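Local coordinates for protein Hsp70/Hsp90 co-chaperone CNS1 (Saccharomyces cerevisiae, PDB 6HFM) that acts as a co-chaperone of Hsp90 and Hsp70, stimulating the ATPase of the Hsp70 protein Ssa1 but not that of Hsp90, at residues Y49-M54 with G65-L70; T71-L76 with L119-I124; F104-A109 with K140-P145; G110-A115 with S154-Q159. All coordinates share one frame; numbering follows the deposited sequence.

Contact 1: Y49-M54 with G65-L70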
loop_
_atom_site.group_PDB
_atom_site.type_symbol
_atom_site.label_atom_id
_atom_site.label_comp_id
_atom_site.label_asym_id
_atom_site.label_seq_id
_atom_site.Cartn_x
_atom_site.Cartn_y
_atom_site.Cartn_z
ATOM N N TYR A 49 -7.418 6.723 -2.120
ATOM C CA TYR A 49 -7.522 5.285 -2.419
ATOM C C TYR A 49 -7.550 4.457 -1.132
ATOM O O TYR A 49 -7.087 4.924 -0.092
ATOM C CB TYR A 49 -6.399 4.793 -3.353
ATOM C CG TYR A 49 -5.108 5.601 -3.383
ATOM C CD1 TYR A 49 -4.361 5.809 -2.232
ATOM C CD2 TYR A 49 -4.613 6.122 -4.590
ATOM C CE1 TYR A 49 -3.182 6.543 -2.259
ATOM C CE2 TYR A 49 -3.430 6.846 -4.627
ATOM C CZ TYR A 49 -2.717 7.055 -3.460
ATOM O OH TYR A 49 -1.539 7.767 -3.492
ATOM N N PRO A 50 -8.087 3.223 -1.201
ATOM C CA PRO A 50 -8.030 2.352 -0.036
ATOM C C PRO A 50 -6.618 1.816 0.190
ATOM O O PRO A 50 -5.762 1.908 -0.697
ATOM C CB PRO A 50 -8.991 1.203 -0.401
ATOM C CG PRO A 50 -9.585 1.549 -1.728
ATOM C CD PRO A 50 -8.633 2.508 -2.360
ATOM N N ALA A 51 -6.395 1.243 1.370
ATOM C CA ALA A 51 -5.126 0.596 1.708
ATOM C C ALA A 51 -5.328 -0.736 2.414
ATOM O O ALA A 51 -6.144 -0.846 3.343
ATOM C CB ALA A 51 -4.275 1.510 2.573
ATOM N N LEU A 52 -4.585 -1.747 1.958
ATOM C CA LEU A 52 -4.410 -3.002 2.675
ATOM C C LEU A 52 -3.070 -2.932 3.397
ATOM O O LEU A 52 -2.038 -2.680 2.769
ATOM C CB LEU A 52 -4.422 -4.186 1.705
ATOM C CG LEU A 52 -5.762 -4.496 1.045
ATOM C CD1 LEU A 52 -5.585 -5.505 -0.079
ATOM C CD2 LEU A 52 -6.766 -5.022 2.060
ATOM N N ILE A 53 -3.088 -3.141 4.715
ATOM C CA ILE A 53 -1.875 -3.089 5.530
ATOM C C ILE A 53 -1.639 -4.495 6.065
ATOM O O ILE A 53 -2.391 -4.975 6.907
ATOM C CB ILE A 53 -1.977 -2.046 6.671
ATOM C CG1 ILE A 53 -2.298 -0.653 6.094
ATOM C CG2 ILE A 53 -0.682 -1.982 7.472
ATOM C CD1 ILE A 53 -3.753 -0.271 6.201
ATOM N N MET A 54 -0.598 -5.148 5.552
ATOM C CA MET A 54 -0.298 -6.543 5.864
ATOM C C MET A 54 0.727 -6.617 6.992
ATOM O O MET A 54 1.708 -5.874 6.992
ATOM C CB MET A 54 0.276 -7.262 4.635
ATOM C CG MET A 54 -0.467 -7.032 3.324
ATOM S SD MET A 54 -2.224 -7.418 3.399
ATOM C CE MET A 54 -2.177 -9.180 3.711
ATOM N N GLY A 65 -10.298 2.295 4.463
ATOM C CA GLY A 65 -11.108 2.584 3.284
ATOM C C GLY A 65 -10.658 3.767 2.452
ATOM O O GLY A 65 -10.811 3.743 1.227
ATOM N N GLU A 66 -10.119 4.796 3.114
ATOM C CA GLU A 66 -9.685 6.039 2.460
ATOM C C GLU A 66 -8.348 6.532 3.012
ATOM O O GLU A 66 -8.223 6.817 4.208
ATOM C CB GLU A 66 -10.734 7.134 2.656
ATOM C CG GLU A 66 -12.053 6.854 1.961
ATOM C CD GLU A 66 -13.037 8.005 2.057
ATOM O OE1 GLU A 66 -12.835 8.922 2.886
ATOM O OE2 GLU A 66 -14.014 7.997 1.281
ATOM N N VAL A 67 -7.354 6.619 2.128
ATOM C CA VAL A 67 -6.053 7.209 2.425
ATOM C C VAL A 67 -5.755 8.231 1.335
ATOM O O VAL A 67 -5.756 7.890 0.156
ATOM C CB VAL A 67 -4.936 6.138 2.426
ATOM C CG1 VAL A 67 -3.566 6.767 2.664
ATOM C CG2 VAL A 67 -5.220 5.073 3.482
ATOM N N SER A 68 -5.494 9.478 1.730
ATOM C CA SER A 68 -5.090 10.508 0.773
ATOM C C SER A 68 -3.668 10.272 0.285
ATOM O O SER A 68 -2.795 9.896 1.065
ATOM C CB SER A 68 -5.148 11.901 1.407
ATOM O OG SER A 68 -4.503 12.851 0.572
ATOM N N GLU A 69 -3.433 10.556 -0.999
ATOM C CA GLU A 69 -2.084 10.514 -1.583
ATOM C C GLU A 69 -1.062 11.433 -0.888
ATOM O O GLU A 69 0.134 11.198 -0.982
ATOM C CB GLU A 69 -2.136 10.876 -3.072
ATOM C CG GLU A 69 -2.482 12.332 -3.345
ATOM C CD GLU A 69 -2.617 12.655 -4.813
ATOM O OE1 GLU A 69 -2.052 11.930 -5.660
ATOM O OE2 GLU A 69 -3.315 13.648 -5.125
ATOM N N LEU A 70 -1.533 12.496 -0.232
ATOM C CA LEU A 70 -0.644 13.398 0.512
ATOM C C LEU A 70 -0.247 12.886 1.901
ATOM O O LEU A 70 0.586 13.506 2.572
ATOM C CB LEU A 70 -1.275 14.790 0.629
ATOM C CG LEU A 70 -1.585 15.511 -0.688
ATOM C CD1 LEU A 70 -2.142 16.887 -0.374
ATOM C CD2 LEU A 70 -0.361 15.633 -1.584
HETATM O O HOH W 1 -1.005 9.323 -5.971
#

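Contact 2: T71-L76 with L119-I124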
loop_
_atom_site.group_PDB
_atom_site.type_symbol
_atom_site.label_atom_id
_atom_site.label_comp_id
_atom_site.label_asym_id
_atom_site.label_seq_id
_atom_site.Cartn_x
_atom_site.Cartn_y
_atom_site.Cartn_z
ATOM N N THR A 71 -0.841 11.775 2.337
ATOM C CA THR A 71 -0.442 11.101 3.576
ATOM C C THR A 71 0.983 10.550 3.437
ATOM O O THR A 71 1.326 9.975 2.396
ATOM C CB THR A 71 -1.393 9.925 3.891
ATOM O OG1 THR A 71 -2.753 10.365 3.838
ATOM C CG2 THR A 71 -1.127 9.349 5.276
ATOM N N THR A 72 1.808 10.725 4.470
ATOM C CA THR A 72 3.137 10.110 4.486
ATOM C C THR A 72 3.067 8.680 5.005
ATOM O O THR A 72 2.116 8.291 5.682
ATOM C CB THR A 72 4.160 10.881 5.345
ATOM O OG1 THR A 72 3.746 10.879 6.717
ATOM C CG2 THR A 72 4.326 12.313 4.830
ATOM N N VAL A 73 4.105 7.914 4.691
ATOM C CA VAL A 73 4.226 6.543 5.186
ATOM C C VAL A 73 4.176 6.552 6.725
ATOM O O VAL A 73 3.423 5.778 7.327
ATOM C CB VAL A 73 5.513 5.874 4.651
ATOM C CG1 VAL A 73 5.789 4.552 5.364
ATOM C CG2 VAL A 73 5.417 5.672 3.141
ATOM N N GLN A 74 4.948 7.452 7.340
ATOM C CA GLN A 74 4.939 7.638 8.803
ATOM C C GLN A 74 3.539 7.886 9.365
ATOM O O GLN A 74 3.162 7.295 10.375
ATOM C CB GLN A 74 5.853 8.809 9.205
ATOM C CG GLN A 74 5.996 9.046 10.708
ATOM C CD GLN A 74 6.766 7.939 11.401
ATOM O OE1 GLN A 74 7.894 7.628 11.026
ATOM N NE2 GLN A 74 6.160 7.343 12.425
ATOM N N GLU A 75 2.787 8.776 8.721
ATOM C CA GLU A 75 1.432 9.112 9.174
ATOM C C GLU A 75 0.496 7.897 9.147
ATOM O O GLU A 75 -0.291 7.705 10.071
ATOM C CB GLU A 75 0.850 10.283 8.362
ATOM C CG GLU A 75 1.371 11.648 8.806
ATOM C CD GLU A 75 1.047 12.787 7.835
ATOM O OE1 GLU A 75 0.669 12.539 6.708
ATOM O OE2 GLU A 75 1.230 13.952 8.258
ATOM N N LEU A 76 0.607 7.058 8.113
ATOM C CA LEU A 76 -0.219 5.849 8.038
ATOM C C LEU A 76 0.210 4.815 9.087
ATOM O O LEU A 76 -0.644 4.183 9.710
ATOM C CB LEU A 76 -0.207 5.233 6.630
ATOM C CG LEU A 76 -1.160 4.049 6.393
ATOM C CD1 LEU A 76 -2.613 4.406 6.692
ATOM C CD2 LEU A 76 -1.033 3.546 4.964
ATOM N N LEU A 119 8.254 9.931 3.036
ATOM C CA LEU A 119 7.701 10.112 1.693
ATOM C C LEU A 119 6.177 10.057 1.709
ATOM O O LEU A 119 5.588 9.315 2.499
ATOM C CB LEU A 119 8.237 9.040 0.737
ATOM C CG LEU A 119 9.750 9.000 0.492
ATOM C CD1 LEU A 119 10.109 7.765 -0.319
ATOM C CD2 LEU A 119 10.237 10.257 -0.213
ATOM N N THR A 120 5.549 10.840 0.832
ATOM C CA THR A 120 4.115 10.734 0.575
ATOM C C THR A 120 3.841 9.588 -0.400
ATOM O O THR A 120 4.699 9.213 -1.205
ATOM C CB THR A 120 3.533 12.016 -0.033
ATOM O OG1 THR A 120 4.142 12.261 -1.307
ATOM C CG2 THR A 120 3.746 13.216 0.899
ATOM N N PHE A 121 2.633 9.036 -0.335
ATOM C CA PHE A 121 2.249 8.006 -1.296
ATOM C C PHE A 121 2.213 8.556 -2.724
ATOM O O PHE A 121 2.586 7.845 -3.658
ATOM C CB PHE A 121 0.954 7.314 -0.875
ATOM C CG PHE A 121 1.135 6.432 0.330
ATOM C CD1 PHE A 121 1.841 5.229 0.223
ATOM C CD2 PHE A 121 0.649 6.811 1.577
ATOM C CE1 PHE A 121 2.042 4.420 1.333
ATOM C CE2 PHE A 121 0.845 5.996 2.691
ATOM C CZ PHE A 121 1.548 4.807 2.568
ATOM N N HIS A 122 1.824 9.822 -2.887
ATOM C CA HIS A 122 1.911 10.493 -4.193
ATOM C C HIS A 122 3.315 10.360 -4.783
ATOM O O HIS A 122 3.471 9.975 -5.941
ATOM C CB HIS A 122 1.543 11.990 -4.086
ATOM C CG HIS A 122 1.787 12.768 -5.347
ATOM N ND1 HIS A 122 2.959 13.455 -5.580
ATOM C CD2 HIS A 122 1.017 12.955 -6.444
ATOM C CE1 HIS A 122 2.898 14.038 -6.765
ATOM N NE2 HIS A 122 1.731 13.749 -7.312
ATOM N N ASP A 123 4.327 10.699 -3.988
ATOM C CA ASP A 123 5.710 10.671 -4.473
ATOM C C ASP A 123 6.211 9.256 -4.771
ATOM O O ASP A 123 6.909 9.052 -5.761
ATOM C CB ASP A 123 6.645 11.411 -3.506
ATOM C CG ASP A 123 6.455 12.936 -3.547
ATOM O OD1 ASP A 123 5.670 13.448 -4.380
ATOM O OD2 ASP A 123 7.114 13.634 -2.754
ATOM N N ILE A 124 5.830 8.281 -3.941
ATOM C CA ILE A 124 6.199 6.876 -4.183
ATOM C C ILE A 124 5.598 6.343 -5.487
ATOM O O ILE A 124 6.292 5.710 -6.279
ATOM C CB ILE A 124 5.803 5.974 -2.989
ATOM C CG1 ILE A 124 6.671 6.319 -1.776
ATOM C CG2 ILE A 124 5.943 4.486 -3.333
ATOM C CD1 ILE A 124 6.149 5.775 -0.464
#

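Contact 3: F104-A109 with K140-P145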
loop_
_atom_site.group_PDB
_atom_site.type_symbol
_atom_site.label_atom_id
_atom_site.label_comp_id
_atom_site.label_asym_id
_atom_site.label_seq_id
_atom_site.Cartn_x
_atom_site.Cartn_y
_atom_site.Cartn_z
ATOM N N PHE A 104 7.400 -2.023 3.685
ATOM C CA PHE A 104 7.767 -2.523 2.364
ATOM C C PHE A 104 6.578 -2.476 1.412
ATOM O O PHE A 104 5.424 -2.584 1.828
ATOM C CB PHE A 104 8.333 -3.944 2.450
ATOM C CG PHE A 104 9.571 -4.042 3.290
ATOM C CD1 PHE A 104 10.819 -3.797 2.738
ATOM C CD2 PHE A 104 9.487 -4.347 4.642
ATOM C CE1 PHE A 104 11.964 -3.862 3.511
ATOM C CE2 PHE A 104 10.630 -4.420 5.424
ATOM C CZ PHE A 104 11.872 -4.176 4.856
ATOM N N MET A 105 6.878 -2.267 0.132
ATOM C CA MET A 105 5.884 -2.307 -0.931
ATOM C C MET A 105 6.424 -3.120 -2.097
ATOM O O MET A 105 7.634 -3.136 -2.344
ATOM C CB MET A 105 5.532 -0.892 -1.390
ATOM C CG MET A 105 4.884 -0.062 -0.284
ATOM S SD MET A 105 4.497 1.652 -0.706
ATOM C CE MET A 105 3.030 1.411 -1.695
ATOM N N GLU A 106 5.518 -3.796 -2.796
ATOM C CA GLU A 106 5.873 -4.607 -3.953
ATOM C C GLU A 106 6.103 -3.707 -5.170
ATOM O O GLU A 106 5.385 -2.719 -5.362
ATOM C CB GLU A 106 4.766 -5.626 -4.230
ATOM C CG GLU A 106 5.079 -6.639 -5.321
ATOM C CD GLU A 106 3.984 -7.680 -5.513
ATOM O OE1 GLU A 106 3.199 -7.938 -4.567
ATOM O OE2 GLU A 106 3.923 -8.266 -6.615
ATOM N N THR A 107 7.097 -4.048 -5.991
ATOM C CA THR A 107 7.388 -3.299 -7.220
ATOM C C THR A 107 6.772 -3.995 -8.433
ATOM O O THR A 107 6.290 -5.125 -8.335
ATOM C CB THR A 107 8.907 -3.140 -7.440
ATOM O OG1 THR A 107 9.511 -4.427 -7.616
ATOM C CG2 THR A 107 9.558 -2.433 -6.267
ATOM N N LYS A 108 6.801 -3.336 -9.587
ATOM C CA LYS A 108 6.263 -3.939 -10.810
ATOM C C LYS A 108 6.989 -5.246 -11.159
ATOM O O LYS A 108 6.373 -6.174 -11.671
ATOM C CB LYS A 108 6.321 -2.964 -11.996
ATOM C CG LYS A 108 5.470 -3.426 -13.175
ATOM C CD LYS A 108 5.476 -2.447 -14.334
ATOM C CE LYS A 108 4.743 -3.031 -15.531
ATOM N NZ LYS A 108 4.769 -2.110 -16.700
ATOM N N ALA A 109 8.287 -5.320 -10.851
ATOM C CA ALA A 109 9.073 -6.539 -11.077
ATOM C C ALA A 109 8.690 -7.718 -10.170
ATOM O O ALA A 109 9.088 -8.849 -10.437
ATOM C CB ALA A 109 10.558 -6.233 -10.923
ATOM N N LYS A 140 -1.062 -1.361 -1.159
ATOM C CA LYS A 140 -0.733 -2.577 -0.415
ATOM C C LYS A 140 0.643 -2.362 0.213
ATOM O O LYS A 140 1.620 -2.134 -0.498
ATOM C CB LYS A 140 -0.735 -3.802 -1.334
ATOM C CG LYS A 140 -0.384 -5.116 -0.639
ATOM C CD LYS A 140 -0.719 -6.342 -1.486
ATOM C CE LYS A 140 0.031 -6.403 -2.815
ATOM N NZ LYS A 140 1.522 -6.495 -2.740
ATOM N N ILE A 141 0.699 -2.394 1.541
ATOM C CA ILE A 141 1.956 -2.203 2.276
ATOM C C ILE A 141 2.147 -3.365 3.247
ATOM O O ILE A 141 1.170 -3.991 3.685
ATOM C CB ILE A 141 2.038 -0.818 2.992
ATOM C CG1 ILE A 141 1.113 -0.721 4.206
ATOM C CG2 ILE A 141 1.734 0.305 2.006
ATOM C CD1 ILE A 141 1.390 0.488 5.080
ATOM N N TYR A 142 3.410 -3.646 3.553
ATOM C CA TYR A 142 3.794 -4.684 4.504
ATOM C C TYR A 142 4.528 -4.019 5.656
ATOM O O TYR A 142 5.543 -3.359 5.447
ATOM C CB TYR A 142 4.698 -5.733 3.830
ATOM C CG TYR A 142 4.057 -6.402 2.627
ATOM C CD1 TYR A 142 3.324 -7.579 2.764
ATOM C CD2 TYR A 142 4.151 -5.831 1.355
ATOM C CE1 TYR A 142 2.714 -8.185 1.666
ATOM C CE2 TYR A 142 3.554 -6.429 0.252
ATOM C CZ TYR A 142 2.832 -7.598 0.410
ATOM O OH TYR A 142 2.237 -8.172 -0.691
ATOM N N ILE A 143 4.011 -4.190 6.874
ATOM C CA ILE A 143 4.650 -3.646 8.073
ATOM C C ILE A 143 5.344 -4.803 8.789
ATOM O O ILE A 143 4.692 -5.762 9.211
ATOM C CB ILE A 143 3.629 -2.895 8.961
ATOM C CG1 ILE A 143 3.193 -1.611 8.240
ATOM C CG2 ILE A 143 4.226 -2.567 10.326
ATOM C CD1 ILE A 143 2.143 -0.779 8.953
ATOM N N VAL A 144 6.673 -4.723 8.877
ATOM C CA VAL A 144 7.505 -5.805 9.432
ATOM C C VAL A 144 8.553 -5.217 10.380
ATOM O O VAL A 144 9.269 -4.301 10.004
ATOM C CB VAL A 144 8.228 -6.588 8.308
ATOM C CG1 VAL A 144 9.036 -7.751 8.880
ATOM C CG2 VAL A 144 7.219 -7.117 7.293
ATOM N N PRO A 145 8.671 -5.755 11.608
ATOM C CA PRO A 145 9.736 -5.246 12.481
ATOM C C PRO A 145 11.114 -5.286 11.824
ATOM O O PRO A 145 11.429 -6.253 11.127
ATOM C CB PRO A 145 9.691 -6.202 13.673
ATOM C CG PRO A 145 8.276 -6.663 13.718
ATOM C CD PRO A 145 7.843 -6.767 12.285
HETATM O O HOH W 2 2.602 -3.642 -2.442
#

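Contact 4: G110-A115 with S154-Q159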
loop_
_atom_site.group_PDB
_atom_site.type_symbol
_atom_site.label_atom_id
_atom_site.label_comp_id
_atom_site.label_asym_id
_atom_site.label_seq_id
_atom_site.Cartn_x
_atom_site.Cartn_y
_atom_site.Cartn_z
ATOM N N GLY A 110 7.928 -7.463 -9.105
ATOM C CA GLY A 110 7.586 -8.487 -8.116
ATOM C C GLY A 110 8.568 -8.560 -6.958
ATOM O O GLY A 110 8.483 -9.478 -6.131
ATOM N N GLY A 111 9.501 -7.606 -6.897
ATOM C CA GLY A 111 10.401 -7.447 -5.763
ATOM C C GLY A 111 9.799 -6.577 -4.677
ATOM O O GLY A 111 8.628 -6.200 -4.750
ATOM N N LEU A 112 10.607 -6.268 -3.665
ATOM C CA LEU A 112 10.203 -5.412 -2.549
ATOM C C LEU A 112 11.112 -4.200 -2.399
ATOM O O LEU A 112 12.322 -4.301 -2.569
ATOM C CB LEU A 112 10.237 -6.197 -1.239
ATOM C CG LEU A 112 9.236 -7.334 -1.080
ATOM C CD1 LEU A 112 9.629 -8.181 0.120
ATOM C CD2 LEU A 112 7.826 -6.798 -0.930
ATOM N N ILE A 113 10.518 -3.057 -2.060
ATOM C CA ILE A 113 11.280 -1.848 -1.729
ATOM C C ILE A 113 10.891 -1.380 -0.333
ATOM O O ILE A 113 9.724 -1.457 0.046
ATOM C CB ILE A 113 11.072 -0.722 -2.775
ATOM C CG1 ILE A 113 12.069 0.416 -2.532
ATOM C CG2 ILE A 113 9.638 -0.193 -2.786
ATOM C CD1 ILE A 113 12.249 1.307 -3.729
ATOM N N LYS A 114 11.878 -0.911 0.426
ATOM C CA LYS A 114 11.633 -0.235 1.692
ATOM C C LYS A 114 11.083 1.163 1.380
ATOM O O LYS A 114 11.744 1.954 0.709
ATOM C CB LYS A 114 12.931 -0.141 2.502
ATOM C CG LYS A 114 12.733 0.277 3.951
ATOM C CD LYS A 114 14.056 0.403 4.697
ATOM C CE LYS A 114 14.870 1.624 4.273
ATOM N NZ LYS A 114 14.181 2.922 4.527
ATOM N N ALA A 115 9.865 1.440 1.835
ATOM C CA ALA A 115 9.222 2.740 1.643
ATOM C C ALA A 115 9.703 3.725 2.701
ATOM O O ALA A 115 9.494 3.501 3.894
ATOM C CB ALA A 115 7.712 2.598 1.709
ATOM N N SER A 154 14.107 -12.615 2.838
ATOM C CA SER A 154 14.692 -13.865 2.341
ATOM C C SER A 154 13.643 -14.895 1.896
ATOM O O SER A 154 13.881 -15.644 0.944
ATOM C CB SER A 154 15.602 -14.487 3.404
ATOM O OG SER A 154 16.282 -15.614 2.888
ATOM N N LYS A 155 12.499 -14.923 2.585
ATOM C CA LYS A 155 11.400 -15.850 2.287
ATOM C C LYS A 155 10.450 -15.367 1.177
ATOM O O LYS A 155 9.676 -16.166 0.654
ATOM C CB LYS A 155 10.561 -16.113 3.546
ATOM C CG LYS A 155 11.314 -16.629 4.761
ATOM C CD LYS A 155 11.671 -18.099 4.672
ATOM C CE LYS A 155 11.932 -18.662 6.061
ATOM N NZ LYS A 155 12.660 -19.957 6.014
ATOM N N TRP A 156 10.487 -14.073 0.840
ATOM C CA TRP A 156 9.612 -13.501 -0.196
ATOM C C TRP A 156 9.803 -14.234 -1.521
ATOM O O TRP A 156 10.930 -14.379 -1.995
ATOM C CB TRP A 156 9.902 -12.005 -0.374
ATOM C CG TRP A 156 9.088 -11.333 -1.452
ATOM C CD1 TRP A 156 9.475 -11.080 -2.735
ATOM C CD2 TRP A 156 7.758 -10.819 -1.324
ATOM N NE1 TRP A 156 8.465 -10.448 -3.421
ATOM C CE2 TRP A 156 7.403 -10.262 -2.576
ATOM C CE3 TRP A 156 6.835 -10.758 -0.272
ATOM C CZ2 TRP A 156 6.155 -9.666 -2.807
ATOM C CZ3 TRP A 156 5.591 -10.160 -0.503
ATOM C CH2 TRP A 156 5.269 -9.625 -1.762
ATOM N N ASP A 157 8.692 -14.690 -2.099
ATOM C CA ASP A 157 8.701 -15.492 -3.320
ATOM C C ASP A 157 8.176 -14.641 -4.476
ATOM O O ASP A 157 6.970 -14.393 -4.589
ATOM C CB ASP A 157 7.841 -16.741 -3.108
ATOM C CG ASP A 157 7.985 -17.771 -4.223
ATOM O OD1 ASP A 157 8.249 -17.404 -5.385
ATOM O OD2 ASP A 157 7.788 -18.970 -3.945
ATOM N N LYS A 158 9.097 -14.192 -5.321
ATOM C CA LYS A 158 8.778 -13.330 -6.456
ATOM C C LYS A 158 7.840 -14.024 -7.444
ATOM O O LYS A 158 6.896 -13.405 -7.929
ATOM C CB LYS A 158 10.068 -12.889 -7.150
ATOM C CG LYS A 158 9.895 -11.978 -8.354
ATOM C CD LYS A 158 11.214 -11.340 -8.771
ATOM C CE LYS A 158 12.267 -12.374 -9.168
ATOM N NZ LYS A 158 13.559 -11.741 -9.540
ATOM N N GLN A 159 8.100 -15.300 -7.733
ATOM C CA GLN A 159 7.228 -16.094 -8.613
ATOM C C GLN A 159 5.792 -16.179 -8.075
ATOM O O GLN A 159 4.836 -15.992 -8.829
ATOM C CB GLN A 159 7.810 -17.503 -8.823
ATOM C CG GLN A 159 7.077 -18.332 -9.871
ATOM C CD GLN A 159 7.742 -19.671 -10.142
ATOM O OE1 GLN A 159 8.026 -20.010 -11.290
ATOM N NE2 GLN A 159 7.993 -20.438 -9.087
#

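Contact 1: Y49-M54 with G65-L70
The ring of Y49 crosses the side chain of E69 at about a right angle, and V67 directs its CG2 branch to A51, where the β-hairpin of strands 47-55 and 60-68 closes within the C-terminal wheel domain of Cns1. The ring and carboxylate planes are 85° apart, and Y49 OH sits only 3.2 Å from E69 CB. A51 CB lies 3.8 Å from V67 CG2. Y49 and V67 leave the sheet on the same face, but the tyrosine carries its ring past the carbonyl of V67 to the chain beyond the strand. Its chi1 of 24° is well away from a staggered value, so that CG nearly eclipses the backbone N. The two residues form a hydrogen-bonded antiparallel pair: Y49 N gives V67 O a nearly straight bond (3.1 Å, 167°), and V67 N returns one to Y49 O at 2.8 Å. The E69 carboxylate has further partners: OE1 forms a salt bridge with R16, and OE2 accepts from L47 N. Hydroxyl and acid meet through one water, which lies in the tyrosine ring plane 3.0 Å from Y49 OH and donates to E69 OE1 at 2.8 Å.

Contact 2: T71-L76 with L119-I124
Two helix N-termini meet at their caps, T72 and T120, and the contact is a worked case of capping joined to core packing. Each threonine accepts a backbone N-H of the first helical turn: T72 OG1 from E75 N and T120 OG1 from D123 N, both at 3.1 Å. E75 OE1 reciprocates by accepting from T72 N, completing a capping box. The two caps are bridged backbone to backbone, F121 N to T71 O at 3.2 Å and V73 N to L119 O at 3.0 Å. The far end of the F121 ring lies between V73 and L76: CZ is 4.0 Å from V73 CG2 and 3.7 Å from L76 CD2, with L76 crossing the ring at about a right angle. V73 CG2 also meets I124 CD1. An alanine at F121 would keep the backbone bond but would probably open a gap between V73 and L76, leaving L76 CD2 and V73 CG2 without their aromatic partner. Helices 73-82 and 121-126 thus lie against the sheet, L76 touching I141 and F121 touching L139 of strand 139-145, while V73 and I124 reach V103 and M105 of strand 101-106.

Contact 3: F104-A109 with K140-P145
E106 and K140 join the ends of two antiparallel strands by a salt bridge, and the glutamate can be traced atom by atom. Its CB lies 3.7 Å from K140 NZ. CG, anti to the backbone N (chi1 -174°), passes close to the carbonyl oxygen of G111. The chain then runs extended to the carboxylate, where OE1 receives K140 NZ at 2.9 Å on its anti side, 30° out of the carboxylate plane. R164 also bridges to OE1 and R165 to OE2, and three cationic neighbours would probably keep the acid ionised. The lysine bends back at chi3 and chi4 to meet it. Its NZ is gripped twice more, by Y142 OH at 2.7 Å and by a water at 3.1 Å; that water also accepts from E106 N and donates to K140 O at 2.6 Å, linking the strands where they part. F104 and Y142 form a hydrogen-bonded pair, F104 N to Y142 O and Y142 N to F104 O, both 2.9 Å. In the wheel domain's mixed sheet, strand 139-145 lies between strand 101-106 and the parallel strand 47-55; F104 and V144 reach helix 146-155, and M105 meets V132.

Contact 4: G110-A115 with S154-Q159
L112 packs its branched end over one face of the W156 indole while the backbone of G110 takes hold of the same ring from its edge, so one tryptophan unites a polar and an apolar contact. This is the tight part. W156 NE1 donates to G110 O at 2.9 Å in an almost straight bond of 174°, the acceptor lying in the ring plane. Over one face, L112 CG stands 3.7 Å above the centre of the indole and its two methyls divide the rings between them: CD1 comes within 3.5 Å of W156 CD2, and CD2 makes a CH-π contact 3.7 Å from the centroid of the six-membered ring, only 7° off its normal. W156 CG, anti to the backbone N (chi1 178°), starts the side chain toward strand 112-114. G110 has no side chain, and a CB there would crowd K158 CG as well as the preceding carbonyl oxygen.

The solvent side is looser. K158 touches G110 O with CG at 3.6 Å, after which its chain bends and leads away; D157 is exposed and caps helix 158-163 through K160 N. An alanine in place of W156 would probably leave G110 O without its N-H partner and strip L112 of the ring face it covers. The contact ties the link between the C-terminal helices 146-155 and 158-163 to the wheel-domain sheet, at edge strand 112-114 beside strand 101-106, with W156 also meeting Y142 of strand 139-145 edge-to-face.

In the fold
All four contacts fall within the wheel domain, and contacts 1, 3 and 4 reach its mixed six-stranded sheet. Strand 47-55 of contact 1 pairs in parallel with strand 139-145 of contact 3, M54 and I143 being bonded through their backbones; the centres of contacts 1 and 3 lie about 13 Å apart. Contact 3 continues into contact 4, about 7 Å away centre to centre, where M105 O receives I113 N. Contact 2 packs helices on the sheet, about 10 Å from contact 1 centre to centre, and H122 N of contact 2 probably bonds to E69 O of contact 1. Along the chain contact 1 closes first, whereas contacts 2, 3 and 4 interlace, so distant parts of the sequence fold together into one compact unit.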